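Local coordinates for protein aspartokinase 1, chloroplastic (Arabidopsis thaliana, PDB 2CDQ) that catalyses the ATP-dependent phosphorylation of L-aspartate, the first step in making lysine, threonine, methionine and isoleucine, and binds lysine and S-adenosylmethionine as allosteric effectors, at residues A[61-66]-A[209-214]; A[342-347]-A[382-387]; A[257-262]-A[269-274]. All blocks are in the same frame, centred on the assembly; numbering follows the deposited sequence.

Contact 1: A[61-66]-A[209-214]. With LYS (lysine), chain D.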
loop_
_atom_site.group_PDB
_atom_site.type_symbol
_atom_site.label_atom_id
_atom_site.label_comp_id
_atom_site.label_asym_id
_atom_site.label_seq_id
_atom_site.Cartn_x
_atom_site.Cartn_y
_atom_site.Cartn_z
ATOM N N ILE A 61 -32.985 -20.384 14.902
ATOM C CA ILE A 61 -31.786 -21.158 14.607
ATOM C C ILE A 61 -31.358 -20.997 13.151
ATOM O O ILE A 61 -32.155 -21.184 12.229
ATOM C CB ILE A 61 -31.966 -22.650 14.977
ATOM C CG1 ILE A 61 -32.527 -22.797 16.403
ATOM C CG2 ILE A 61 -30.654 -23.428 14.795
ATOM C CD1 ILE A 61 -31.610 -22.280 17.537
ATOM N N VAL A 62 -30.096 -20.624 12.966
ATOM C CA VAL A 62 -29.503 -20.500 11.642
ATOM C C VAL A 62 -28.507 -21.632 11.470
ATOM O O VAL A 62 -27.530 -21.727 12.221
ATOM C CB VAL A 62 -28.783 -19.139 11.457
ATOM C CG1 VAL A 62 -28.124 -19.060 10.087
ATOM C CG2 VAL A 62 -29.759 -17.995 11.617
ATOM N N LEU A 63 -28.754 -22.489 10.484
ATOM C CA LEU A 63 -27.874 -23.627 10.232
ATOM C C LEU A 63 -27.099 -23.525 8.932
ATOM O O LEU A 63 -27.641 -23.136 7.896
ATOM C CB LEU A 63 -28.648 -24.947 10.240
ATOM C CG LEU A 63 -29.272 -25.457 11.534
ATOM C CD1 LEU A 63 -29.824 -26.835 11.279
ATOM C CD2 LEU A 63 -28.262 -25.487 12.669
ATOM N N SER A 64 -25.824 -23.893 9.009
ATOM C CA SER A 64 -25.014 -24.161 7.829
ATOM C C SER A 64 -25.344 -25.557 7.292
ATOM O O SER A 64 -26.203 -26.244 7.842
ATOM C CB SER A 64 -23.536 -24.074 8.191
ATOM O OG SER A 64 -23.189 -22.751 8.557
ATOM N N ALA A 65 -24.672 -25.973 6.220
ATOM C CA ALA A 65 -24.806 -27.335 5.710
ATOM C C ALA A 65 -24.046 -28.290 6.625
ATOM O O ALA A 65 -23.172 -27.857 7.374
ATOM C CB ALA A 65 -24.274 -27.417 4.303
ATOM N N MET A 66 -24.375 -29.579 6.568
ATOM C CA MET A 66 -23.704 -30.592 7.402
ATOM C C MET A 66 -22.221 -30.687 7.064
ATOM O O MET A 66 -21.847 -31.055 5.949
ATOM C CB MET A 66 -24.374 -31.966 7.270
ATOM C CG MET A 66 -25.807 -32.020 7.793
ATOM S SD MET A 66 -26.426 -33.701 7.975
ATOM C CE MET A 66 -25.539 -34.246 9.437
ATOM N N VAL A 209 -39.980 -23.122 16.914
ATOM C CA VAL A 209 -38.590 -22.665 16.774
ATOM C C VAL A 209 -38.181 -22.663 15.294
ATOM O O VAL A 209 -38.082 -23.728 14.673
ATOM C CB VAL A 209 -37.602 -23.527 17.608
ATOM C CG1 VAL A 209 -36.187 -22.978 17.499
ATOM C CG2 VAL A 209 -38.035 -23.595 19.077
ATOM N N PRO A 210 -37.963 -21.463 14.721
ATOM C CA PRO A 210 -37.578 -21.348 13.312
ATOM C C PRO A 210 -36.168 -21.889 13.043
ATOM O O PRO A 210 -35.226 -21.580 13.785
ATOM C CB PRO A 210 -37.642 -19.834 13.046
ATOM C CG PRO A 210 -38.425 -19.265 14.196
ATOM C CD PRO A 210 -38.079 -20.138 15.354
ATOM N N ILE A 211 -36.043 -22.708 11.999
ATOM C CA ILE A 211 -34.761 -23.266 11.586
ATOM C C ILE A 211 -34.483 -22.797 10.163
ATOM O O ILE A 211 -35.035 -23.344 9.209
ATOM C CB ILE A 211 -34.759 -24.821 11.655
ATOM C CG1 ILE A 211 -35.383 -25.330 12.966
ATOM C CG2 ILE A 211 -33.347 -25.380 11.454
ATOM C CD1 ILE A 211 -34.646 -24.942 14.251
ATOM N N VAL A 212 -33.630 -21.779 10.033
ATOM C CA VAL A 212 -33.398 -21.103 8.750
ATOM C C VAL A 212 -32.064 -21.483 8.086
ATOM O O VAL A 212 -31.020 -21.554 8.748
ATOM C CB VAL A 212 -33.467 -19.557 8.898
ATOM C CG1 VAL A 212 -33.716 -18.898 7.545
ATOM C CG2 VAL A 212 -34.562 -19.151 9.880
ATOM N N THR A 213 -32.122 -21.723 6.773
ATOM C CA THR A 213 -30.940 -21.939 5.934
ATOM C C THR A 213 -30.073 -20.682 5.955
ATOM O O THR A 213 -30.595 -19.566 5.940
ATOM C CB THR A 213 -31.333 -22.215 4.479
ATOM O OG1 THR A 213 -32.046 -21.087 3.967
ATOM C CG2 THR A 213 -32.205 -23.457 4.372
ATOM N N GLY A 214 -28.756 -20.862 5.955
ATOM C CA GLY A 214 -27.862 -19.772 6.304
ATOM C C GLY A 214 -27.214 -19.026 5.158
ATOM O O GLY A 214 -26.973 -17.820 5.234
HETATM N N LYS D . -22.853 -23.716 4.776
HETATM C CA LYS D . -21.367 -23.744 4.649
HETATM C C LYS D . -20.691 -24.301 5.916
HETATM O O LYS D . -20.994 -25.420 6.336
HETATM C CB LYS D . -20.836 -22.353 4.276
HETATM C CG LYS D . -21.447 -21.203 5.079
HETATM C CD LYS D . -20.690 -19.907 4.854
HETATM C CE LYS D . -19.316 -19.932 5.513
HETATM N NZ LYS D . -18.576 -18.665 5.269
HETATM O OXT LYS D . -19.839 -23.681 6.562
#
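In both I61 and I211 the first torsion sets CG1 anti to the carbonyl carbon, beside the backbone N (chi1 -49° and -45°), and the two isoleucines lie side by side, pointing the same way. CD1 of I211 comes to 3.6 Å from CB of I61, while its CG2 branch meets CD1 of L63 at 3.8 Å. V209 CG1 also packs against CG1 of I61. V62 and V212 project from the reverse face of the sheet. The backbone bonds establish a parallel register: I61 N donates to P210 O at 2.8 Å and V212 N to I61 O at 2.7 Å, so that I61 grips the residues flanking its partner I211. L63 N continues the ladder with V212 O at 3.0 Å. Helix 137-161 packs on L63 through F155 and on T213 through E148 and T152. Past L63 the chain leaves the sheet, S64 OG bonds to S233, and A65 N lies 3.2 Å from the N atom of the bound lysine. Neighbouring parallel strands, one ending in a loop that lines the ligand pocket and probably binds ATP through S64, as in related kinases, are characteristic of the amino acid kinase fold.

Contact 2: A[342-347]-A[382-387]. With SAM (S-adenosylmethionine), chain F.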
loop_
_atom_site.group_PDB
_atom_site.type_symbol
_atom_site.label_atom_id
_atom_site.label_comp_id
_atom_site.label_asym_id
_atom_site.label_seq_id
_atom_site.Cartn_x
_atom_site.Cartn_y
_atom_site.Cartn_z
ATOM N N THR A 342 2.121 -15.460 -0.728
ATOM C CA THR A 342 2.989 -15.105 -1.832
ATOM C C THR A 342 3.147 -13.590 -1.854
ATOM O O THR A 342 2.154 -12.857 -1.872
ATOM C CB THR A 342 2.395 -15.612 -3.150
ATOM O OG1 THR A 342 2.304 -17.041 -3.099
ATOM C CG2 THR A 342 3.247 -15.189 -4.345
ATOM N N MET A 343 4.398 -13.135 -1.838
ATOM C CA MET A 343 4.712 -11.709 -1.825
ATOM C C MET A 343 5.322 -11.269 -3.144
ATOM O O MET A 343 6.143 -11.985 -3.723
ATOM C CB MET A 343 5.660 -11.375 -0.666
ATOM C CG MET A 343 6.232 -9.961 -0.706
ATOM S SD MET A 343 7.089 -9.461 0.798
ATOM C CE MET A 343 8.569 -10.468 0.749
ATOM N N LEU A 344 4.912 -10.090 -3.611
ATOM C CA LEU A 344 5.465 -9.492 -4.826
ATOM C C LEU A 344 6.103 -8.147 -4.549
ATOM O O LEU A 344 5.578 -7.359 -3.765
ATOM C CB LEU A 344 4.399 -9.335 -5.915
ATOM C CG LEU A 344 4.060 -10.603 -6.699
ATOM C CD1 LEU A 344 2.760 -11.173 -6.184
ATOM C CD2 LEU A 344 3.954 -10.301 -8.178
ATOM N N ASP A 345 7.236 -7.899 -5.202
ATOM C CA ASP A 345 7.936 -6.622 -5.114
ATOM C C ASP A 345 8.019 -5.971 -6.493
ATOM O O ASP A 345 8.450 -6.598 -7.463
ATOM C CB ASP A 345 9.332 -6.828 -4.528
ATOM C CG ASP A 345 10.104 -5.532 -4.373
ATOM O OD1 ASP A 345 9.557 -4.560 -3.805
ATOM O OD2 ASP A 345 11.273 -5.491 -4.810
ATOM N N ILE A 346 7.600 -4.713 -6.572
ATOM C CA ILE A 346 7.503 -4.003 -7.844
ATOM C C ILE A 346 8.289 -2.692 -7.751
ATOM O O ILE A 346 7.807 -1.714 -7.173
ATOM C CB ILE A 346 6.010 -3.737 -8.211
ATOM C CG1 ILE A 346 5.249 -5.055 -8.359
ATOM C CG2 ILE A 346 5.878 -2.913 -9.487
ATOM C CD1 ILE A 346 3.775 -4.933 -8.094
ATOM N N ALA A 347 9.496 -2.674 -8.320
ATOM C CA ALA A 347 10.386 -1.510 -8.203
ATOM C C ALA A 347 10.586 -0.750 -9.505
ATOM O O ALA A 347 10.896 -1.346 -10.533
ATOM C CB ALA A 347 11.736 -1.921 -7.630
ATOM N N ILE A 382 6.743 -0.613 -4.781
ATOM C CA ILE A 382 5.549 -1.042 -4.076
ATOM C C ILE A 382 5.577 -2.566 -3.901
ATOM O O ILE A 382 5.856 -3.309 -4.841
ATOM C CB ILE A 382 4.212 -0.414 -4.654
ATOM C CG1 ILE A 382 3.027 -1.375 -4.555
ATOM C CG2 ILE A 382 4.387 0.095 -6.092
ATOM C CD1 ILE A 382 2.684 -2.044 -5.870
ATOM N N SER A 383 5.355 -3.007 -2.668
ATOM C CA SER A 383 5.370 -4.420 -2.321
ATOM C C SER A 383 3.988 -4.818 -1.852
ATOM O O SER A 383 3.267 -4.015 -1.258
ATOM C CB SER A 383 6.391 -4.687 -1.224
ATOM O OG SER A 383 7.621 -4.050 -1.521
ATOM N N LEU A 384 3.615 -6.057 -2.135
ATOM C CA LEU A 384 2.272 -6.522 -1.853
ATOM C C LEU A 384 2.246 -8.012 -1.631
ATOM O O LEU A 384 3.179 -8.726 -1.995
ATOM C CB LEU A 384 1.302 -6.134 -2.976
ATOM C CG LEU A 384 1.553 -6.585 -4.418
ATOM C CD1 LEU A 384 0.984 -7.966 -4.682
ATOM C CD2 LEU A 384 0.936 -5.577 -5.357
ATOM N N THR A 385 1.150 -8.473 -1.048
ATOM C CA THR A 385 1.002 -9.863 -0.690
ATOM C C THR A 385 -0.360 -10.306 -1.218
ATOM O O THR A 385 -1.315 -9.536 -1.186
ATOM C CB THR A 385 1.170 -10.020 0.847
ATOM O OG1 THR A 385 2.041 -11.116 1.138
ATOM C CG2 THR A 385 -0.145 -10.197 1.554
ATOM N N LEU A 386 -0.444 -11.517 -1.757
ATOM C CA LEU A 386 -1.697 -11.988 -2.363
ATOM C C LEU A 386 -2.583 -12.656 -1.330
ATOM O O LEU A 386 -2.076 -13.318 -0.428
ATOM C CB LEU A 386 -1.418 -12.959 -3.511
ATOM C CG LEU A 386 -0.488 -12.439 -4.602
ATOM C CD1 LEU A 386 -0.097 -13.561 -5.549
ATOM C CD2 LEU A 386 -1.141 -11.295 -5.345
ATOM N N ASP A 387 -3.898 -12.485 -1.458
ATOM C CA ASP A 387 -4.857 -13.125 -0.548
ATOM C C ASP A 387 -4.394 -14.536 -0.194
ATOM O O ASP A 387 -3.955 -15.279 -1.078
ATOM C CB ASP A 387 -6.242 -13.208 -1.193
ATOM C CG ASP A 387 -7.093 -11.970 -0.956
ATOM O OD1 ASP A 387 -6.696 -11.080 -0.174
ATOM O OD2 ASP A 387 -8.187 -11.900 -1.555
HETATM N N SAM F . -6.919 -16.859 -15.844
HETATM C CA SAM F . -7.923 -17.101 -14.812
HETATM C C SAM F . -9.158 -16.209 -14.967
HETATM O O SAM F . -10.291 -16.648 -14.751
HETATM O OXT SAM F . -9.053 -15.029 -15.306
HETATM C CB SAM F . -7.308 -16.927 -13.426
HETATM C CG SAM F . -8.113 -17.542 -12.276
HETATM S SD SAM F . -8.641 -16.284 -11.088
HETATM C CE SAM F . -7.087 -15.924 -10.233
HETATM C "C5'" SAM F . -9.671 -17.130 -9.846
HETATM C "C4'" SAM F . -9.222 -18.496 -9.315
HETATM O "O4'" SAM F . -7.981 -18.417 -8.644
HETATM C "C3'" SAM F . -10.212 -19.052 -8.302
HETATM O "O3'" SAM F . -10.445 -20.407 -8.608
HETATM C "C2'" SAM F . -9.539 -18.949 -6.946
HETATM O "O2'" SAM F . -9.767 -20.096 -6.153
HETATM C "C1'" SAM F . -8.064 -18.840 -7.289
HETATM N N9 SAM F . -7.317 -17.899 -6.425
HETATM C C8 SAM F . -6.323 -18.240 -5.545
HETATM N N7 SAM F . -5.851 -17.123 -4.953
HETATM C C5 SAM F . -6.523 -16.065 -5.445
HETATM C C6 SAM F . -6.442 -14.698 -5.186
HETATM N N6 SAM F . -5.569 -14.224 -4.301
HETATM N N1 SAM F . -7.281 -13.831 -5.856
HETATM C C2 SAM F . -8.192 -14.320 -6.774
HETATM N N3 SAM F . -8.266 -15.678 -7.025
HETATM C C4 SAM F . -7.446 -16.536 -6.375
HETATM O O HOH W 1 -0.644 -15.482 -1.086
#
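T342 O is gripped by the neighbouring strand: L386 N donates to it at 2.9 Å in a bond close to straight (165°), T385 OG1 adds a weak one, and T385 CA-H also approaches. In the same pair, a water accepts from T342 N and donates to L386 O, replacing a second direct bond. Two reciprocal pairs of backbone bonds, L344 with L384 and I346 with I382, fix the antiparallel register, the shortest being L344 N to L384 O at 2.7 Å. The two strands are central in a four-stranded antiparallel sheet edged by 372-378 and 413-418, as in an ACT domain. On its apolar face, L344 CD1 meets L386 CD1 at 3.8 Å, and I346 CD1 touches both I382 CD1 at 3.8 Å and L384 CD2 at 4.0 Å. Helix 357-367 packs on this face through V361, F362 and F365. The other face meets the second subunit: D345 OD1, 3.0 Å from S383 OG, forms a salt bridge with K459 of that subunit, whose A457 N bonds to S383 OG. At the strand's exit, D387 CB is 3.3 Å from S-adenosylmethionine N6, and D387 OD2 is hydrogen-bonded to W392 NE1 and S371 OG.

Contact 3: A[257-262]-A[269-274]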
loop_
_atom_site.group_PDB
_atom_site.type_symbol
_atom_site.label_atom_id
_atom_site.label_comp_id
_atom_site.label_asym_id
_atom_site.label_seq_id
_atom_site.Cartn_x
_atom_site.Cartn_y
_atom_site.Cartn_z
ATOM N N GLY A 257 -14.891 -18.579 22.610
ATOM C CA GLY A 257 -14.982 -17.304 21.896
ATOM C C GLY A 257 -13.832 -17.028 20.943
ATOM O O GLY A 257 -13.401 -17.910 20.190
ATOM N N VAL A 258 -13.359 -15.783 20.965
ATOM C CA VAL A 258 -12.160 -15.385 20.243
ATOM C C VAL A 258 -10.993 -15.467 21.223
ATOM O O VAL A 258 -11.097 -15.003 22.366
ATOM C CB VAL A 258 -12.297 -13.960 19.669
ATOM C CG1 VAL A 258 -10.987 -13.492 19.050
ATOM C CG2 VAL A 258 -13.409 -13.912 18.637
ATOM N N LEU A 259 -9.891 -16.067 20.778
ATOM C CA LEU A 259 -8.749 -16.314 21.653
ATOM C C LEU A 259 -7.579 -15.405 21.326
ATOM O O LEU A 259 -7.584 -14.727 20.306
ATOM C CB LEU A 259 -8.335 -17.778 21.574
ATOM C CG LEU A 259 -9.452 -18.777 21.876
ATOM C CD1 LEU A 259 -9.133 -20.132 21.293
ATOM C CD2 LEU A 259 -9.704 -18.882 23.369
ATOM N N THR A 260 -6.580 -15.387 22.202
ATOM C CA THR A 260 -5.426 -14.505 22.039
ATOM C C THR A 260 -4.534 -14.935 20.877
ATOM O O THR A 260 -3.659 -14.179 20.455
ATOM C CB THR A 260 -4.590 -14.398 23.331
ATOM O OG1 THR A 260 -4.256 -15.708 23.799
ATOM C CG2 THR A 260 -5.367 -13.682 24.412
ATOM N N CYS A 261 -4.754 -16.154 20.382
ATOM C CA CYS A 261 -4.154 -16.659 19.140
ATOM C C CYS A 261 -4.840 -17.972 18.780
ATOM O O CYS A 261 -5.771 -18.391 19.469
ATOM C CB CYS A 261 -2.641 -16.867 19.273
ATOM S SG CYS A 261 -2.151 -18.223 20.366
ATOM N N ASP A 262 -4.383 -18.619 17.709
ATOM C CA ASP A 262 -4.946 -19.907 17.299
ATOM C C ASP A 262 -4.343 -21.055 18.132
ATOM O O ASP A 262 -3.138 -21.288 18.085
ATOM C CB ASP A 262 -4.745 -20.117 15.795
ATOM C CG ASP A 262 -5.261 -21.459 15.302
ATOM O OD1 ASP A 262 -4.842 -21.880 14.202
ATOM O OD2 ASP A 262 -6.082 -22.096 15.993
ATOM N N ALA A 269 -3.477 -20.312 24.041
ATOM C CA ALA A 269 -4.491 -19.344 23.624
ATOM C C ALA A 269 -5.527 -19.129 24.732
ATOM O O ALA A 269 -6.034 -20.092 25.299
ATOM C CB ALA A 269 -5.158 -19.815 22.352
ATOM N N THR A 270 -5.823 -17.870 25.045
ATOM C CA THR A 270 -6.727 -17.512 26.149
ATOM C C THR A 270 -7.940 -16.756 25.597
ATOM O O THR A 270 -7.812 -16.054 24.596
ATOM C CB THR A 270 -5.984 -16.643 27.207
ATOM O OG1 THR A 270 -4.777 -17.301 27.598
ATOM C CG2 THR A 270 -6.825 -16.408 28.460
ATOM N N PRO A 271 -9.126 -16.918 26.224
ATOM C CA PRO A 271 -10.313 -16.153 25.821
ATOM C C PRO A 271 -10.112 -14.635 25.839
ATOM O O PRO A 271 -9.489 -14.100 26.761
ATOM C CB PRO A 271 -11.358 -16.549 26.872
ATOM C CG PRO A 271 -10.936 -17.865 27.354
ATOM C CD PRO A 271 -9.437 -17.860 27.318
ATOM N N VAL A 272 -10.634 -13.967 24.810
ATOM C CA VAL A 272 -10.681 -12.503 24.750
ATOM C C VAL A 272 -12.118 -12.046 25.048
ATOM O O VAL A 272 -12.951 -11.992 24.137
ATOM C CB VAL A 272 -10.185 -11.962 23.381
ATOM C CG1 VAL A 272 -10.325 -10.448 23.309
ATOM C CG2 VAL A 272 -8.735 -12.352 23.150
ATOM N N PRO A 273 -12.409 -11.730 26.334
ATOM C CA PRO A 273 -13.774 -11.496 26.838
ATOM C C PRO A 273 -14.565 -10.423 26.090
ATOM O O PRO A 273 -15.752 -10.616 25.829
ATOM C CB PRO A 273 -13.552 -11.074 28.301
ATOM C CG PRO A 273 -12.109 -10.710 28.400
ATOM C CD PRO A 273 -11.407 -11.574 27.406
ATOM N N TYR A 274 -13.914 -9.313 25.746
ATOM C CA TYR A 274 -14.602 -8.194 25.103
ATOM C C TYR A 274 -13.900 -7.744 23.831
ATOM O O TYR A 274 -12.667 -7.680 23.773
ATOM C CB TYR A 274 -14.736 -7.009 26.065
ATOM C CG TYR A 274 -15.302 -7.379 27.417
ATOM C CD1 TYR A 274 -14.465 -7.521 28.526
ATOM C CD2 TYR A 274 -16.674 -7.600 27.585
ATOM C CE1 TYR A 274 -14.976 -7.870 29.764
ATOM C CE2 TYR A 274 -17.194 -7.946 28.824
ATOM C CZ TYR A 274 -16.341 -8.080 29.907
ATOM O OH TYR A 274 -16.854 -8.420 31.136
#
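The methyl group of A269 is a small bump received by a hollow in 257-262: CB of L259 and SG of C261 each stand 3.9 Å from A269 CB, and C261 O borders it too. The next projection comes from 257-262: CD2 of L259 rests on the peptide joining T270 to P271, 3.5 Å from P271 N. Further along, V272 points back at 257-262; its side chain crosses that of T260 at a slant, CG2 3.8 Å from CG2, and also lies against the V258 carbonyl. The OG1 of T260 sits between the backbone N and the carbonyl carbon (chi1 53°), where it accepts the N-H of T270 at 2.9 Å in a nearly straight bond (165°). The same oxygen is hydrogen-bonded to H479, on helix 468-483. Two backbone bonds, V272 N to V258 O at 2.7 Å and T260 N to T270 O at 2.8 Å, flank the single bridge between L259 and P271. From outside, S334 bonds to L259 O and T319 to V272 O. Two oppositely running segments joined by one bridge and a threonine side chain make a hairpin-like loop, here of the amino acid kinase domain turned toward the ACT region.

Contacts 1 and 3 both belong to the amino acid kinase region, yet their centres are 26 Å apart and their nearest atoms about 16 Å. Contact 1 borders the catalytic pocket, where the lysine lying beside S64 and A65 is hydrogen-bonded to E148, a substrate-binding residue. Contact 2 lies in the regulatory ACT region, on the far side of the chain's centre, 40 Å from contact 1 between centres; with nearest atoms about 21 Å apart, the two do not touch. Contact 2 adjoins S-adenosylmethionine through D387 and the allosteric lysine site near I382. Contact 3, 30 Å from contact 2 between centres, touches no annotated site, but its bonds to S334 and H479 join the kinase and ACT regions.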